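Local coordinates for PFC0360w protein (Plasmodium falciparum, PDB 3NI8) that probably activates the ATPase of the chaperone Hsp90 in the malaria parasite, as an AHA1-type co-chaperone, at residues A[38-49]-A[144-152]; A[63-73]-A[84-92]. All blocks are in the same frame, centred on the assembly; numbering follows the deposited sequence. Where two conformers were deposited one is given.

Interaction 1. Residues A[38-49]-A[144-152]; sequences FTDAYTLTRLSR and FLHNIEVIL. With IPA (isopropyl alcohol), chain B.
L47 drives its two methyl branches into helix 144-150 and carries the largest share of this contact. CD1 lies over a face of the F144 ring, 4.2 Å from the ring centroid, a CH-pi contact, while CD2 packs on the helix backbone, 3.4 Å from I148 N, and on I148 CG1 and L152 CG. F144, its CG anti to the backbone N (chi1 -161°), is swung between the two short helices: L44 CD2 reaches the ring edge, 3.6 Å from CE1, and F144 CE2 sits over a face of F38, 3.6 Å from F38 CE1, with the ring planes 39° apart. L145 CD2 meets the edge of F38, and F38 also touches L114 and L116 of strand 111-119. One bond bridges the helices: N147 ND2 donates to L47 O at 3.0 Å; L47 O lies close to the N147 amide plane, while ND2 stands tilted from the L47 carbonyl plane, and the bond ties down the last turn of helix 41-47.

Toward solvent the contact passes to the long, exposed side chains of R46 and R49. R49, bent at chi2 and chi3, lays CD 3.4 Å from I151 CD1, and the guanidinium of R46 has L152 CD2 over one face. R49, with positive phi, is the C' residue of a Schellman motif that closes helix 41-47. The two helix axes cross at 101°, 9.9 Å apart, a nearly perpendicular packing of a short N-terminal helix against the long C-terminal helix, as in the SRPBCC (Bet v 1-like) helix-grip fold.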
loop_
_atom_site.group_PDB
_atom_site.type_symbol
_atom_site.label_atom_id
_atom_site.label_comp_id
_atom_site.label_asym_id
_atom_site.label_seq_id
_atom_site.Cartn_x
_atom_site.Cartn_y
_atom_site.Cartn_z
ATOM N N PHE A 38 -0.829 -6.702 -3.027
ATOM C CA PHE A 38 -0.966 -5.898 -1.828
ATOM C C PHE A 38 -1.129 -6.720 -0.549
ATOM O O PHE A 38 -0.971 -6.169 0.561
ATOM C CB PHE A 38 -2.127 -4.916 -1.952
ATOM C CG PHE A 38 -1.777 -3.659 -2.692
ATOM C CD1 PHE A 38 -1.453 -2.501 -1.999
ATOM C CD2 PHE A 38 -1.775 -3.635 -4.091
ATOM C CE1 PHE A 38 -1.112 -1.348 -2.683
ATOM C CE2 PHE A 38 -1.446 -2.485 -4.779
ATOM C CZ PHE A 38 -1.121 -1.336 -4.081
ATOM N N THR A 39 -1.428 -8.015 -0.688
ATOM C CA THR A 39 -1.860 -8.810 0.457
ATOM C C THR A 39 -1.081 -10.117 0.683
ATOM O O THR A 39 -1.389 -10.895 1.599
ATOM C CB THR A 39 -3.345 -9.189 0.315
ATOM O OG1 THR A 39 -3.524 -9.906 -0.911
ATOM C CG2 THR A 39 -4.245 -7.957 0.318
ATOM N N ASP A 40 -0.097 -10.373 -0.165
ATOM C CA ASP A 40 0.640 -11.625 -0.135
ATOM C C ASP A 40 2.086 -11.355 0.285
ATOM O O ASP A 40 2.833 -10.630 -0.403
ATOM C CB ASP A 40 0.572 -12.269 -1.510
ATOM C CG ASP A 40 1.356 -13.558 -1.611
ATOM O OD1 ASP A 40 2.434 -13.701 -0.979
ATOM O OD2 ASP A 40 0.891 -14.432 -2.381
ATOM N N ALA A 41 2.468 -11.958 1.411
ATOM C CA ALA A 41 3.773 -11.727 2.018
ATOM C C ALA A 41 4.933 -11.941 1.038
ATOM O O ALA A 41 5.890 -11.143 1.020
ATOM C CB ALA A 41 3.945 -12.579 3.271
ATOM N N TYR A 42 4.843 -12.979 0.210
ATOM C CA TYR A 42 5.945 -13.288 -0.692
ATOM C C TYR A 42 6.042 -12.316 -1.877
ATOM O O TYR A 42 7.142 -12.012 -2.328
ATOM C CB TYR A 42 5.933 -14.770 -1.092
ATOM C CG TYR A 42 5.906 -15.686 0.131
ATOM C CD1 TYR A 42 6.556 -15.327 1.303
ATOM C CD2 TYR A 42 5.235 -16.894 0.108
ATOM C CE1 TYR A 42 6.523 -16.144 2.420
ATOM C CE2 TYR A 42 5.201 -17.717 1.211
ATOM C CZ TYR A 42 5.848 -17.342 2.362
ATOM O OH TYR A 42 5.806 -18.169 3.463
ATOM N N THR A 43 4.904 -11.788 -2.342
ATOM C CA THR A 43 4.920 -10.729 -3.350
ATOM C C THR A 43 5.375 -9.411 -2.722
ATOM O O THR A 43 6.236 -8.705 -3.289
ATOM C CB THR A 43 3.580 -10.599 -4.092
ATOM O OG1 THR A 43 3.253 -11.868 -4.652
ATOM C CG2 THR A 43 3.703 -9.626 -5.242
ATOM N N LEU A 44 4.825 -9.093 -1.546
ATOM C CA LEU A 44 5.230 -7.880 -0.828
ATOM C C LEU A 44 6.746 -7.797 -0.588
ATOM O O LEU A 44 7.351 -6.736 -0.779
ATOM C CB LEU A 44 4.460 -7.733 0.489
ATOM C CG LEU A 44 2.990 -7.307 0.359
ATOM C CD1 LEU A 44 2.261 -7.680 1.630
ATOM C CD2 LEU A 44 2.832 -5.823 0.027
ATOM N N THR A 45 7.335 -8.919 -0.172
ATOM C CA THR A 45 8.780 -9.040 0.013
ATOM C C THR A 45 9.548 -8.749 -1.296
ATOM O O THR A 45 10.536 -8.032 -1.264
ATOM C CB THR A 45 9.151 -10.423 0.576
ATOM O OG1 THR A 45 8.547 -10.589 1.866
ATOM C CG2 THR A 45 10.678 -10.587 0.717
ATOM N N ARG A 46 9.074 -9.275 -2.434
ATOM C CA ARG A 46 9.683 -8.979 -3.724
ATOM C C ARG A 46 9.538 -7.508 -4.037
ATOM O O ARG A 46 10.430 -6.913 -4.614
ATOM C CB ARG A 46 9.013 -9.744 -4.866
ATOM C CG ARG A 46 9.171 -11.242 -4.912
ATOM C CD ARG A 46 8.492 -11.764 -6.190
ATOM N NE ARG A 46 9.247 -11.435 -7.419
ATOM C CZ ARG A 46 8.774 -11.547 -8.671
ATOM N NH1 ARG A 46 7.535 -11.958 -8.906
ATOM N NH2 ARG A 46 9.552 -11.235 -9.705
ATOM N N LEU A 47 8.397 -6.914 -3.701
ATOM C CA LEU A 47 8.187 -5.485 -3.933
ATOM C C LEU A 47 9.046 -4.624 -3.004
ATOM O O LEU A 47 9.264 -3.436 -3.273
ATOM C CB LEU A 47 6.703 -5.121 -3.775
ATOM C CG LEU A 47 5.721 -5.587 -4.856
ATOM C CD1 LEU A 47 4.287 -5.381 -4.401
ATOM C CD2 LEU A 47 5.971 -4.856 -6.135
ATOM N N SER A 48 9.508 -5.244 -1.915
ATOM C CA SER A 48 10.389 -4.629 -0.909
ATOM C C SER A 48 11.848 -4.993 -1.172
ATOM O O SER A 48 12.703 -4.905 -0.282
ATOM C CB SER A 48 10.018 -5.130 0.485
ATOM O OG SER A 48 8.678 -4.798 0.829
ATOM N N ARG A 49 12.124 -5.431 -2.398
ATOM C CA ARG A 49 13.469 -5.844 -2.788
ATOM C C ARG A 49 14.146 -6.726 -1.756
ATOM O O ARG A 49 15.327 -6.504 -1.437
ATOM C CB ARG A 49 14.341 -4.617 -3.074
ATOM C CG ARG A 49 13.975 -3.902 -4.386
ATOM C CD ARG A 49 13.903 -4.910 -5.518
ATOM N NE ARG A 49 15.202 -5.485 -5.889
ATOM C CZ ARG A 49 15.366 -6.719 -6.369
ATOM N NH1 ARG A 49 16.572 -7.167 -6.706
ATOM N NH2 ARG A 49 14.310 -7.514 -6.500
ATOM N N PHE A 144 7.116 1.084 -4.125
ATOM C CA PHE A 144 6.049 0.102 -4.181
ATOM C C PHE A 144 5.330 -0.003 -5.524
ATOM O O PHE A 144 5.288 -1.080 -6.130
ATOM C CB PHE A 144 5.040 0.389 -3.085
ATOM C CG PHE A 144 4.166 -0.773 -2.750
ATOM C CD1 PHE A 144 4.358 -1.474 -1.569
ATOM C CD2 PHE A 144 3.136 -1.164 -3.612
ATOM C CE1 PHE A 144 3.524 -2.544 -1.244
ATOM C CE2 PHE A 144 2.302 -2.237 -3.294
ATOM C CZ PHE A 144 2.486 -2.921 -2.104
ATOM N N LEU A 145 4.735 1.091 -5.977
ATOM C CA LEU A 145 4.000 1.045 -7.246
ATOM C C LEU A 145 4.930 0.879 -8.446
ATOM O O LEU A 145 4.553 0.275 -9.443
ATOM C CB LEU A 145 3.086 2.266 -7.420
ATOM C CG LEU A 145 1.933 2.399 -6.409
ATOM C CD1 LEU A 145 1.271 3.753 -6.528
ATOM C CD2 LEU A 145 0.888 1.267 -6.539
ATOM N N HIS A 146 6.144 1.418 -8.340
ATOM C CA HIS A 146 7.158 1.264 -9.364
ATOM C C HIS A 146 7.521 -0.200 -9.587
ATOM O O HIS A 146 7.597 -0.659 -10.734
ATOM C CB HIS A 146 8.400 2.047 -8.974
ATOM C CG HIS A 146 9.440 2.089 -10.045
ATOM N ND1 HIS A 146 10.520 1.229 -10.070
ATOM C CD2 HIS A 146 9.550 2.872 -11.145
ATOM C CE1 HIS A 146 11.262 1.496 -11.129
ATOM N NE2 HIS A 146 10.692 2.483 -11.802
ATOM N N ASN A 147 7.714 -0.937 -8.498
ATOM C CA ASN A 147 8.156 -2.320 -8.592
ATOM C C ASN A 147 7.094 -3.304 -9.087
ATOM O O ASN A 147 7.428 -4.369 -9.606
ATOM C CB ASN A 147 8.773 -2.782 -7.275
ATOM C CG ASN A 147 10.012 -1.999 -6.911
ATOM O OD1 ASN A 147 10.715 -1.444 -7.777
ATOM N ND2 ASN A 147 10.290 -1.933 -5.624
ATOM N N ILE A 148 5.818 -2.940 -8.927
ATOM C CA ILE A 148 4.713 -3.679 -9.538
ATOM C C ILE A 148 4.914 -3.702 -11.053
ATOM O O ILE A 148 4.794 -4.736 -11.706
ATOM C CB ILE A 148 3.334 -3.058 -9.174
ATOM C CG1 ILE A 148 2.986 -3.381 -7.720
ATOM C CG2 ILE A 148 2.223 -3.567 -10.128
ATOM C CD1 ILE A 148 1.969 -2.472 -7.108
ATOM N N GLU A 149 5.258 -2.555 -11.610
ATOM C CA GLU A 149 5.575 -2.513 -13.027
ATOM C C GLU A 149 6.888 -3.258 -13.388
ATOM O O GLU A 149 6.875 -4.172 -14.201
ATOM C CB GLU A 149 5.600 -1.068 -13.527
ATOM C CG GLU A 149 5.438 -0.991 -15.040
ATOM C CD GLU A 149 5.925 0.307 -15.628
ATOM O OE1 GLU A 149 6.309 1.220 -14.867
ATOM O OE2 GLU A 149 5.936 0.411 -16.867
ATOM N N VAL A 150 7.996 -2.879 -12.752
ATOM C CA VAL A 150 9.351 -3.298 -13.164
ATOM C C VAL A 150 9.837 -4.655 -12.621
ATOM O O VAL A 150 10.542 -5.380 -13.330
ATOM C CB VAL A 150 10.407 -2.187 -12.832
ATOM C CG1 VAL A 150 11.818 -2.664 -13.138
ATOM C CG2 VAL A 150 10.108 -0.922 -13.630
ATOM N N ILE A 151 9.495 -4.977 -11.374
ATOM C CA ILE A 151 9.836 -6.267 -10.767
ATOM C C ILE A 151 8.790 -7.341 -11.127
ATOM O O ILE A 151 9.135 -8.450 -11.575
ATOM C CB ILE A 151 9.904 -6.157 -9.210
ATOM C CG1 ILE A 151 10.837 -5.002 -8.761
ATOM C CG2 ILE A 151 10.197 -7.522 -8.562
ATOM C CD1 ILE A 151 12.259 -5.378 -8.498
ATOM N N LEU A 152 7.517 -7.011 -10.917
ATOM C CA LEU A 152 6.454 -7.952 -11.182
ATOM C C LEU A 152 6.104 -8.065 -12.672
ATOM O O LEU A 152 5.369 -8.944 -13.053
ATOM C CB LEU A 152 5.208 -7.609 -10.349
ATOM C CG LEU A 152 5.301 -7.464 -8.824
ATOM C CD1 LEU A 152 3.883 -7.422 -8.271
ATOM C CD2 LEU A 152 6.120 -8.564 -8.129
HETATM C C1 IPA B . 0.366 -4.550 2.984
HETATM C C2 IPA B . -0.196 -3.281 2.334
HETATM C C3 IPA B . 0.841 -2.330 1.735
HETATM O O2 IPA B . -1.171 -3.630 1.384
#

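Interaction 2. Residues A[63-73]-A[84-92]; sequences FSLFSGSILGE and VEKWKFRDW. With IPA (isopropyl alcohol), chain B.
I70 packs against two aromatic rings of the neighbouring strand. Its CG2 packs on the W87 indole, 3.7 Å from CE2, and CG1 runs alongside F89, 3.6 Å from CE1. Next to them F63 meets W87 obliquely, W87 CD1 at its ring edge; CG between backbone N and carbonyl carbon (chi1 67°) turns the ring to take G72 CA over one face and isopropanol C1 over the other. The lack of a side chain at G72 lets strand 84-89 come close, with CA atoms of G72 and W87 4.1 Å apart. E85 OE2 approaches the alcohol O2 at 2.6 Å.

Across the strands, L71 pairs with K88 through two bonds, K88 N to L71 O being nearly straight (170°), and E73 with K86 through two more; R90 N reaches S69 O from above its carbonyl plane. On the face of L71 and E73, K86 NZ forms a salt bridge to E73 OE2 (2.6 Å), meeting the oxygen from above the carboxylate plane. Strands 70-78 and 82-89 form an antiparallel beta hairpin in the curved sheet of the AHA1-type SRPBCC fold; where 62-65 pairs with 70-78, S69 and I70 both face L65, a classic beta bulge.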
loop_
_atom_site.group_PDB
_atom_site.type_symbol
_atom_site.label_atom_id
_atom_site.label_comp_id
_atom_site.label_asym_id
_atom_site.label_seq_id
_atom_site.Cartn_x
_atom_site.Cartn_y
_atom_site.Cartn_z
ATOM N N PHE A 63 0.046 -6.423 9.718
ATOM C CA PHE A 63 1.066 -6.520 8.706
ATOM C C PHE A 63 2.235 -5.637 9.057
ATOM O O PHE A 63 2.107 -4.677 9.808
ATOM C CB PHE A 63 0.539 -6.261 7.279
ATOM C CG PHE A 63 0.086 -4.846 7.018
ATOM C CD1 PHE A 63 0.994 -3.874 6.600
ATOM C CD2 PHE A 63 -1.255 -4.498 7.142
ATOM C CE1 PHE A 63 0.574 -2.561 6.342
ATOM C CE2 PHE A 63 -1.680 -3.205 6.875
ATOM C CZ PHE A 63 -0.769 -2.232 6.480
ATOM N N SER A 64 3.377 -5.980 8.474
ATOM C CA SER A 64 4.637 -5.294 8.710
ATOM C C SER A 64 5.467 -5.370 7.435
ATOM O O SER A 64 5.566 -6.438 6.817
ATOM C CB SER A 64 5.379 -5.965 9.859
ATOM O OG SER A 64 6.770 -5.855 9.677
ATOM N N LEU A 65 6.030 -4.235 7.033
ATOM C CA LEU A 65 6.947 -4.169 5.905
ATOM C C LEU A 65 8.300 -3.631 6.387
ATOM O O LEU A 65 8.352 -2.838 7.348
ATOM C CB LEU A 65 6.383 -3.220 4.856
ATOM C CG LEU A 65 5.520 -3.704 3.683
ATOM C CD1 LEU A 65 4.691 -4.943 3.993
ATOM C CD2 LEU A 65 4.622 -2.565 3.233
ATOM N N PHE A 66 9.375 -4.034 5.695
ATOM C CA PHE A 66 10.745 -3.589 5.977
ATOM C C PHE A 66 11.123 -3.770 7.463
ATOM O O PHE A 66 11.512 -2.813 8.127
ATOM C CB PHE A 66 10.980 -2.118 5.545
ATOM C CG PHE A 66 10.849 -1.863 4.054
ATOM C CD1 PHE A 66 11.877 -2.206 3.169
ATOM C CD2 PHE A 66 9.713 -1.244 3.536
ATOM C CE1 PHE A 66 11.759 -1.960 1.788
ATOM C CE2 PHE A 66 9.587 -0.990 2.138
ATOM C CZ PHE A 66 10.619 -1.347 1.279
ATOM N N SER A 67 10.991 -4.996 7.966
ATOM C CA SER A 67 11.265 -5.329 9.373
ATOM C C SER A 67 10.566 -4.436 10.427
ATOM O O SER A 67 11.150 -4.107 11.483
ATOM C CB SER A 67 12.772 -5.385 9.623
ATOM O OG SER A 67 13.377 -6.288 8.715
ATOM N N GLY A 68 9.318 -4.060 10.139
ATOM C CA GLY A 68 8.506 -3.321 11.092
ATOM C C GLY A 68 8.658 -1.814 10.992
ATOM O O GLY A 68 8.219 -1.093 11.880
ATOM N N SER A 69 9.289 -1.348 9.917
ATOM C CA SER A 69 9.428 0.077 9.639
ATOM C C SER A 69 8.102 0.706 9.185
ATOM O O SER A 69 7.860 1.904 9.382
ATOM C CB SER A 69 10.502 0.304 8.572
ATOM O OG SER A 69 11.796 0.083 9.134
ATOM N N ILE A 70 7.289 -0.109 8.531
ATOM C CA ILE A 70 5.934 0.220 8.160
ATOM C C ILE A 70 5.066 -0.872 8.811
ATOM O O ILE A 70 5.324 -2.067 8.630
ATOM C CB ILE A 70 5.768 0.228 6.621
ATOM C CG1 ILE A 70 6.561 1.385 5.998
ATOM C CG2 ILE A 70 4.295 0.305 6.212
ATOM C CD1 ILE A 70 6.405 1.518 4.452
ATOM N N LEU A 71 4.086 -0.463 9.607
ATOM C CA LEU A 71 3.126 -1.412 10.169
ATOM C C LEU A 71 1.689 -0.966 9.992
ATOM O O LEU A 71 1.406 0.196 9.684
ATOM C CB LEU A 71 3.420 -1.770 11.623
ATOM C CG LEU A 71 3.434 -0.749 12.761
ATOM C CD1 LEU A 71 3.301 -1.495 14.126
ATOM C CD2 LEU A 71 4.717 0.061 12.711
ATOM N N GLY A 72 0.787 -1.915 10.140
ATOM C CA GLY A 72 -0.596 -1.660 9.919
ATOM C C GLY A 72 -1.433 -2.851 10.297
ATOM O O GLY A 72 -0.983 -3.752 10.994
ATOM N N GLU A 73 -2.668 -2.818 9.832
ATOM C CA GLU A 73 -3.707 -3.748 10.199
ATOM C C GLU A 73 -4.800 -3.667 9.128
ATOM O O GLU A 73 -5.228 -2.578 8.732
ATOM C CB GLU A 73 -4.251 -3.372 11.568
ATOM C CG GLU A 73 -5.577 -4.033 11.955
ATOM C CD GLU A 73 -6.073 -3.594 13.333
ATOM O OE1 GLU A 73 -7.284 -3.814 13.636
ATOM O OE2 GLU A 73 -5.255 -3.028 14.106
ATOM N N VAL A 84 -8.822 -2.075 2.858
ATOM C CA VAL A 84 -8.675 -0.888 3.708
ATOM C C VAL A 84 -7.746 -1.261 4.860
ATOM O O VAL A 84 -7.826 -2.367 5.407
ATOM C CB VAL A 84 -10.036 -0.389 4.280
ATOM C CG1 VAL A 84 -9.840 0.934 5.049
ATOM C CG2 VAL A 84 -11.079 -0.229 3.169
ATOM N N GLU A 85 -6.879 -0.331 5.236
ATOM C CA GLU A 85 -5.849 -0.594 6.254
ATOM C C GLU A 85 -5.715 0.568 7.207
ATOM O O GLU A 85 -5.880 1.709 6.789
ATOM C CB GLU A 85 -4.479 -0.794 5.583
ATOM C CG GLU A 85 -4.462 -1.941 4.575
ATOM C CD GLU A 85 -3.205 -1.984 3.740
ATOM O OE1 GLU A 85 -2.346 -1.077 3.829
ATOM O OE2 GLU A 85 -3.088 -2.940 2.964
ATOM N N LYS A 86 -5.422 0.268 8.477
ATOM C CA LYS A 86 -4.637 1.187 9.329
ATOM C C LYS A 86 -3.172 1.005 8.903
ATOM O O LYS A 86 -2.756 -0.103 8.578
ATOM C CB LYS A 86 -4.770 0.849 10.812
ATOM C CG LYS A 86 -6.205 0.695 11.336
ATOM C CD LYS A 86 -6.408 1.440 12.670
ATOM C CE LYS A 86 -5.672 0.775 13.830
ATOM N NZ LYS A 86 -6.247 -0.585 14.044
ATOM N N TRP A 87 -2.394 2.075 8.919
ATOM C CA TRP A 87 -1.082 2.101 8.275
ATOM C C TRP A 87 -0.247 3.221 8.879
ATOM O O TRP A 87 -0.663 4.386 8.877
ATOM C CB TRP A 87 -1.291 2.378 6.780
ATOM C CG TRP A 87 -0.098 2.183 5.844
ATOM C CD1 TRP A 87 0.100 1.129 4.978
ATOM C CD2 TRP A 87 1.012 3.079 5.638
ATOM N NE1 TRP A 87 1.261 1.315 4.255
ATOM C CE2 TRP A 87 1.840 2.499 4.633
ATOM C CE3 TRP A 87 1.389 4.309 6.196
ATOM C CZ2 TRP A 87 3.033 3.111 4.183
ATOM C CZ3 TRP A 87 2.568 4.923 5.753
ATOM C CH2 TRP A 87 3.377 4.319 4.746
ATOM N N LYS A 88 0.936 2.880 9.378
ATOM C CA LYS A 88 1.877 3.895 9.869
ATOM C C LYS A 88 3.329 3.500 9.581
ATOM O O LYS A 88 3.614 2.327 9.353
ATOM C CB LYS A 88 1.677 4.162 11.375
ATOM C CG LYS A 88 2.078 2.977 12.267
ATOM C CD LYS A 88 1.655 3.125 13.734
ATOM C CE LYS A 88 2.454 4.196 14.451
ATOM N NZ LYS A 88 1.577 4.865 15.449
ATOM N N PHE A 89 4.218 4.493 9.542
ATOM C CA PHE A 89 5.647 4.272 9.740
ATOM C C PHE A 89 5.837 4.175 11.252
ATOM O O PHE A 89 5.127 4.848 12.012
ATOM C CB PHE A 89 6.464 5.446 9.226
ATOM C CG PHE A 89 6.605 5.510 7.731
ATOM C CD1 PHE A 89 7.547 4.718 7.066
ATOM C CD2 PHE A 89 5.852 6.417 6.994
ATOM C CE1 PHE A 89 7.697 4.794 5.681
ATOM C CE2 PHE A 89 5.991 6.509 5.596
ATOM C CZ PHE A 89 6.903 5.700 4.939
ATOM N N ARG A 90 6.780 3.352 11.708
ATOM C CA ARG A 90 6.922 3.156 13.144
ATOM C C ARG A 90 7.402 4.391 13.890
ATOM O O ARG A 90 7.337 4.436 15.103
ATOM C CB ARG A 90 7.770 1.928 13.478
ATOM C CG ARG A 90 9.240 2.060 13.262
ATOM C CD ARG A 90 9.883 0.717 13.584
ATOM N NE ARG A 90 11.339 0.803 13.626
ATOM C CZ ARG A 90 12.087 0.373 14.642
ATOM N NH1 ARG A 90 11.515 -0.207 15.703
ATOM N NH2 ARG A 90 13.409 0.509 14.589
ATOM N N ASP A 91 7.863 5.397 13.156
ATOM C CA ASP A 91 8.406 6.595 13.766
ATOM C C ASP A 91 7.356 7.696 13.976
ATOM O O ASP A 91 7.671 8.754 14.532
ATOM C CB ASP A 91 9.592 7.114 12.962
ATOM C CG ASP A 91 9.186 7.650 11.626
ATOM O OD1 ASP A 91 8.742 6.860 10.774
ATOM O OD2 ASP A 91 9.316 8.868 11.410
ATOM N N TRP A 92 6.122 7.443 13.537
ATOM C CA TRP A 92 4.990 8.302 13.866
ATOM C C TRP A 92 4.637 8.151 15.351
ATOM O O TRP A 92 5.046 7.183 16.004
ATOM C CB TRP A 92 3.766 7.921 13.029
ATOM C CG TRP A 92 3.861 8.241 11.595
ATOM C CD1 TRP A 92 4.916 8.813 10.945
ATOM C CD2 TRP A 92 2.879 7.958 10.596
ATOM N NE1 TRP A 92 4.648 8.921 9.600
ATOM C CE2 TRP A 92 3.400 8.403 9.359
ATOM C CE3 TRP A 92 1.606 7.383 10.621
ATOM C CZ2 TRP A 92 2.676 8.299 8.160
ATOM C CZ3 TRP A 92 0.896 7.268 9.421
ATOM C CH2 TRP A 92 1.432 7.730 8.214
HETATM C C1 IPA B . 0.366 -4.550 2.984
HETATM C C2 IPA B . -0.196 -3.281 2.334
HETATM C C3 IPA B . 0.841 -2.330 1.735
HETATM O O2 IPA B . -1.171 -3.630 1.384
#

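In the fold
After strand 21-27 the chain enters interaction 1 at the end of helix 31-39 and through helix 41-47, whose partner is residues 144-152. That contact closes a loop of 94 residues holding most of the sheet. Interaction 2 lies wholly within it: strands 62-65 and 70-78 meet strand 82-89 across a gap of just 10 residues, and the two loops do not cross. Their centres are about 16 Å apart, yet S48 O touches F66 CE1 and one isopropanol oxygen lies within hydrogen-bonding distance of F38 O and E85 OE2. Interaction 1 joins the short N-terminal helices to the C-terminal helix; interaction 2 builds the middle of the sheet, on which that helix rests through C136 against F89.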